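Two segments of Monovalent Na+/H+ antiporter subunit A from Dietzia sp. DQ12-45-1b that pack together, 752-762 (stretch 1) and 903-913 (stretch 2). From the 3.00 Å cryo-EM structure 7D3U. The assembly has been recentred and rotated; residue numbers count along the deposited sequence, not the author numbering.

Stretch 1 (752-762) AGLAVILALHA
Stretch 2 (903-913) GVIMAAIDKLG

Two helices from one chain, whose touching residues are at least 150 positions apart in sequence, run nearly parallel: their axes cross at 21° and approach to 8.8 Å. Backbone angles stay near -65/-40 in most of both stretches, and i to i+4 hydrogen bonds such as Ile757 N to Gly753 O (3.0 Å) and Lys911 N to Ala907 O (2.9 Å) hold each helix. The register pairs Gly753 with Val904 (CA to CA 4.7 Å) and Leu760 with Lys911 (CA to CA 7.0 Å), so the backbones are closer at the glycine. A CB on Gly753 would point at stretch 2 and sit a tight 3.3 Å from Val904 CG2; without one, Gly753 N lies 4.1 Å from Val904 CG1.

Apolar packing follows. Ala907, small and directed toward stretch 1, places CB 4.2 Å from Ile757 CG1 (Ile757 m, t). Where the helices stand further apart, larger side chains fill the space: Leu760 (m, t) sets CD1 3.8 Å from Leu912 CD2 (Leu912 m, t) and 3.5 Å from Lys911 CB.

Lys911 has the largest covered area, 94 Å². Its chi angles of -64°, -98°, 95° and 173° bring CD to 4.3 Å from Ile757 CA, an aliphatic contact, and carry NZ to 3.3 Å from His761 NE2, oblique to the ring (His761 chi1 -90°, chi2 -173°).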

ATOM      1  N   ALA B 752      10.268  15.087   7.032  1.00 69.11           N
ATOM      2  CA  ALA B 752      10.187  15.704   5.713  1.00 69.11           C
ATOM      3  C   ALA B 752      11.495  16.392   5.358  1.00 69.11           C
ATOM      4  O   ALA B 752      11.928  16.362   4.202  1.00 69.11           O
ATOM      5  CB  ALA B 752       9.025  16.694   5.658  1.00 69.11           C
ATOM      6  N   GLY B 753      12.146  17.006   6.345  1.00 68.69           N
ATOM      7  CA  GLY B 753      13.459  17.586   6.095  1.00 68.69           C
ATOM      8  C   GLY B 753      14.490  16.538   5.719  1.00 68.69           C
ATOM      9  O   GLY B 753      15.223  16.684   4.732  1.00 68.69           O
ATOM     10  N   LEU B 754      14.559  15.460   6.505  1.00 68.56           N
ATOM     11  CA  LEU B 754      15.487  14.376   6.191  1.00 68.56           C
ATOM     12  C   LEU B 754      15.189  13.771   4.824  1.00 68.56           C
ATOM     13  O   LEU B 754      16.105  13.384   4.091  1.00 68.56           O
ATOM     14  CB  LEU B 754      15.426  13.297   7.270  1.00 68.56           C
ATOM     15  CG  LEU B 754      15.721  13.732   8.702  1.00 68.56           C
ATOM     16  CD1 LEU B 754      15.768  12.524   9.617  1.00 68.56           C
ATOM     17  CD2 LEU B 754      17.024  14.506   8.765  1.00 68.56           C
ATOM     18  N   ALA B 755      13.911  13.695   4.459  1.00 67.53           N
ATOM     19  CA  ALA B 755      13.532  13.104   3.186  1.00 67.53           C
ATOM     20  C   ALA B 755      13.862  14.024   2.023  1.00 67.53           C
ATOM     21  O   ALA B 755      14.219  13.546   0.946  1.00 67.53           O
ATOM     22  CB  ALA B 755      12.045  12.759   3.194  1.00 67.53           C
ATOM     23  N   VAL B 756      13.750  15.339   2.215  1.00 67.23           N
ATOM     24  CA  VAL B 756      14.234  16.278   1.209  1.00 67.23           C
ATOM     25  C   VAL B 756      15.732  16.102   1.007  1.00 67.23           C
ATOM     26  O   VAL B 756      16.228  16.088  -0.129  1.00 67.23           O
ATOM     27  CB  VAL B 756      13.883  17.722   1.612  1.00 67.23           C
ATOM     28  CG1 VAL B 756      14.748  18.715   0.857  1.00 67.23           C
ATOM     29  CG2 VAL B 756      12.415  17.997   1.366  1.00 67.23           C
ATOM     30  N   ILE B 757      16.475  15.959   2.108  1.00 68.64           N
ATOM     31  CA  ILE B 757      17.915  15.725   2.007  1.00 68.64           C
ATOM     32  C   ILE B 757      18.194  14.458   1.205  1.00 68.64           C
ATOM     33  O   ILE B 757      19.016  14.451   0.281  1.00 68.64           O
ATOM     34  CB  ILE B 757      18.549  15.653   3.407  1.00 68.64           C
ATOM     35  CG1 ILE B 757      18.441  17.002   4.112  1.00 68.64           C
ATOM     36  CG2 ILE B 757      19.999  15.225   3.309  1.00 68.64           C
ATOM     37  CD1 ILE B 757      19.248  17.082   5.382  1.00 68.64           C
ATOM     38  N   LEU B 758      17.503  13.368   1.546  1.00 69.06           N
ATOM     39  CA  LEU B 758      17.723  12.101   0.855  1.00 69.06           C
ATOM     40  C   LEU B 758      17.349  12.193  -0.618  1.00 69.06           C
ATOM     41  O   LEU B 758      18.040  11.638  -1.477  1.00 69.06           O
ATOM     42  CB  LEU B 758      16.930  10.989   1.536  1.00 69.06           C
ATOM     43  CG  LEU B 758      17.456  10.517   2.888  1.00 69.06           C
ATOM     44  CD1 LEU B 758      16.643   9.338   3.380  1.00 69.06           C
ATOM     45  CD2 LEU B 758      18.922  10.151   2.783  1.00 69.06           C
ATOM     46  N   ALA B 759      16.252  12.884  -0.931  1.00 68.73           N
ATOM     47  CA  ALA B 759      15.808  12.990  -2.314  1.00 68.73           C
ATOM     48  C   ALA B 759      16.798  13.786  -3.149  1.00 68.73           C
ATOM     49  O   ALA B 759      17.144  13.385  -4.266  1.00 68.73           O
ATOM     50  CB  ALA B 759      14.420  13.626  -2.371  1.00 68.73           C
ATOM     51  N   LEU B 760      17.273  14.916  -2.627  1.00 68.45           N
ATOM     52  CA  LEU B 760      18.239  15.703  -3.381  1.00 68.45           C
ATOM     53  C   LEU B 760      19.644  15.121  -3.332  1.00 68.45           C
ATOM     54  O   LEU B 760      20.520  15.598  -4.061  1.00 68.45           O
ATOM     55  CB  LEU B 760      18.249  17.147  -2.887  1.00 68.45           C
ATOM     56  CG  LEU B 760      16.973  17.900  -3.257  1.00 68.45           C
ATOM     57  CD1 LEU B 760      17.129  19.386  -3.029  1.00 68.45           C
ATOM     58  CD2 LEU B 760      16.600  17.625  -4.701  1.00 68.45           C
ATOM     59  N   HIS B 761      19.884  14.112  -2.494  1.00 71.98           N
ATOM     60  CA  HIS B 761      21.116  13.342  -2.589  1.00 71.98           C
ATOM     61  C   HIS B 761      21.006  12.182  -3.566  1.00 71.98           C
ATOM     62  O   HIS B 761      22.021  11.756  -4.126  1.00 71.98           O
ATOM     63  CB  HIS B 761      21.514  12.806  -1.214  1.00 71.98           C
ATOM     64  CG  HIS B 761      22.389  13.734  -0.436  1.00 71.98           C
ATOM     65  ND1 HIS B 761      22.967  13.382   0.764  1.00 71.98           N
ATOM     66  CD2 HIS B 761      22.789  15.002  -0.687  1.00 71.98           C
ATOM     67  CE1 HIS B 761      23.685  14.392   1.219  1.00 71.98           C
ATOM     68  NE2 HIS B 761      23.593  15.389   0.357  1.00 71.98           N
ATOM     69  N   ALA B 762      19.798  11.660  -3.779  1.00 72.16           N
ATOM     70  CA  ALA B 762      19.624  10.517  -4.665  1.00 72.16           C
ATOM     71  C   ALA B 762      19.523  10.927  -6.126  1.00 72.16           C
ATOM     72  O   ALA B 762      19.956  10.175  -7.005  1.00 72.16           O
ATOM     73  CB  ALA B 762      18.381   9.724  -4.262  1.00 72.16           C
ATOM     74  N   GLY B 903      15.319  23.653  11.616  1.00 74.60           N
ATOM     75  CA  GLY B 903      16.203  22.801  10.838  1.00 74.60           C
ATOM     76  C   GLY B 903      15.564  22.338   9.544  1.00 74.60           C
ATOM     77  O   GLY B 903      16.236  22.225   8.516  1.00 74.60           O
ATOM     78  N   VAL B 904      14.256  22.080   9.570  1.00 73.20           N
ATOM     79  CA  VAL B 904      13.565  21.669   8.351  1.00 73.20           C
ATOM     80  C   VAL B 904      13.590  22.789   7.319  1.00 73.20           C
ATOM     81  O   VAL B 904      13.858  22.556   6.132  1.00 73.20           O
ATOM     82  CB  VAL B 904      12.126  21.233   8.667  1.00 73.20           C
ATOM     83  CG1 VAL B 904      11.386  20.900   7.384  1.00 73.20           C
ATOM     84  CG2 VAL B 904      12.147  20.048   9.595  1.00 73.20           C
ATOM     85  N   ILE B 905      13.308  24.020   7.750  1.00 74.19           N
ATOM     86  CA  ILE B 905      13.341  25.145   6.819  1.00 74.19           C
ATOM     87  C   ILE B 905      14.757  25.371   6.307  1.00 74.19           C
ATOM     88  O   ILE B 905      14.966  25.653   5.121  1.00 74.19           O
ATOM     89  CB  ILE B 905      12.767  26.413   7.476  1.00 74.19           C
ATOM     90  CG1 ILE B 905      11.350  26.157   7.986  1.00 74.19           C
ATOM     91  CG2 ILE B 905      12.759  27.561   6.485  1.00 74.19           C
ATOM     92  CD1 ILE B 905      10.423  25.586   6.943  1.00 74.19           C
ATOM     93  N   MET B 906      15.753  25.255   7.190  1.00 77.92           N
ATOM     94  CA  MET B 906      17.142  25.395   6.766  1.00 77.92           C
ATOM     95  C   MET B 906      17.490  24.382   5.685  1.00 77.92           C
ATOM     96  O   MET B 906      18.119  24.725   4.679  1.00 77.92           O
ATOM     97  CB  MET B 906      18.074  25.238   7.965  1.00 77.92           C
ATOM     98  CG  MET B 906      18.256  26.500   8.779  1.00 77.92           C
ATOM     99  SD  MET B 906      18.747  26.156  10.476  1.00 77.92           S
ATOM    100  CE  MET B 906      19.215  27.793  11.025  1.00 77.92           C
ATOM    101  N   ALA B 907      17.088  23.125   5.879  1.00 75.03           N
ATOM    102  CA  ALA B 907      17.375  22.097   4.883  1.00 75.03           C
ATOM    103  C   ALA B 907      16.661  22.392   3.570  1.00 75.03           C
ATOM    104  O   ALA B 907      17.259  22.312   2.491  1.00 75.03           O
ATOM    105  CB  ALA B 907      16.974  20.723   5.416  1.00 75.03           C
ATOM    106  N   ALA B 908      15.379  22.756   3.648  1.00 73.95           N
ATOM    107  CA  ALA B 908      14.608  22.995   2.433  1.00 73.95           C
ATOM    108  C   ALA B 908      15.120  24.204   1.662  1.00 73.95           C
ATOM    109  O   ALA B 908      14.963  24.264   0.438  1.00 73.95           O
ATOM    110  CB  ALA B 908      13.131  23.172   2.776  1.00 73.95           C
ATOM    111  N   ILE B 909      15.725  25.172   2.345  1.00 74.29           N
ATOM    112  CA  ILE B 909      16.253  26.348   1.659  1.00 74.29           C
ATOM    113  C   ILE B 909      17.665  26.106   1.141  1.00 74.29           C
ATOM    114  O   ILE B 909      18.018  26.561   0.051  1.00 74.29           O
ATOM    115  CB  ILE B 909      16.195  27.576   2.590  1.00 74.29           C
ATOM    116  CG1 ILE B 909      14.748  27.928   2.921  1.00 74.29           C
ATOM    117  CG2 ILE B 909      16.880  28.767   1.948  1.00 74.29           C
ATOM    118  CD1 ILE B 909      13.927  28.292   1.717  1.00 74.29           C
ATOM    119  N   ASP B 910      18.493  25.379   1.891  1.00 77.46           N
ATOM    120  CA  ASP B 910      19.873  25.175   1.472  1.00 77.46           C
ATOM    121  C   ASP B 910      19.993  24.120   0.382  1.00 77.46           C
ATOM    122  O   ASP B 910      20.892  24.210  -0.461  1.00 77.46           O
ATOM    123  CB  ASP B 910      20.733  24.784   2.673  1.00 77.46           C
ATOM    124  CG  ASP B 910      22.070  24.204   2.267  1.00 77.46           C
ATOM    125  OD1 ASP B 910      22.829  24.897   1.560  1.00 77.46           O
ATOM    126  OD2 ASP B 910      22.360  23.052   2.645  1.00 77.46           O
ATOM    127  N   LYS B 911      19.107  23.124   0.368  1.00 74.49           N
ATOM    128  CA  LYS B 911      19.211  22.084  -0.647  1.00 74.49           C
ATOM    129  C   LYS B 911      18.574  22.515  -1.964  1.00 74.49           C
ATOM    130  O   LYS B 911      19.106  22.215  -3.038  1.00 74.49           O
ATOM    131  CB  LYS B 911      18.574  20.791  -0.139  1.00 74.49           C
ATOM    132  CG  LYS B 911      19.264  20.191   1.071  1.00 74.49           C
ATOM    133  CD  LYS B 911      20.218  19.079   0.673  1.00 74.49           C
ATOM    134  CE  LYS B 911      21.637  19.593   0.527  1.00 74.49           C
ATOM    135  NZ  LYS B 911      22.604  18.485   0.305  1.00 74.49           N
ATOM    136  N   LEU B 912      17.444  23.217  -1.903  1.00 74.08           N
ATOM    137  CA  LEU B 912      16.740  23.633  -3.108  1.00 74.08           C
ATOM    138  C   LEU B 912      17.229  24.965  -3.657  1.00 74.08           C
ATOM    139  O   LEU B 912      17.157  25.188  -4.870  1.00 74.08           O
ATOM    140  CB  LEU B 912      15.237  23.721  -2.837  1.00 74.08           C
ATOM    141  CG  LEU B 912      14.481  22.395  -2.790  1.00 74.08           C
ATOM    142  CD1 LEU B 912      13.080  22.599  -2.247  1.00 74.08           C
ATOM    143  CD2 LEU B 912      14.434  21.767  -4.169  1.00 74.08           C
ATOM    144  N   GLY B 913      17.720  25.856  -2.801  1.00 77.94           N
ATOM    145  CA  GLY B 913      18.163  27.160  -3.250  1.00 77.94           C
ATOM    146  C   GLY B 913      19.384  27.116  -4.143  1.00 77.94           C
ATOM    147  O   GLY B 913      20.480  26.772  -3.692  1.00 77.94           O
TER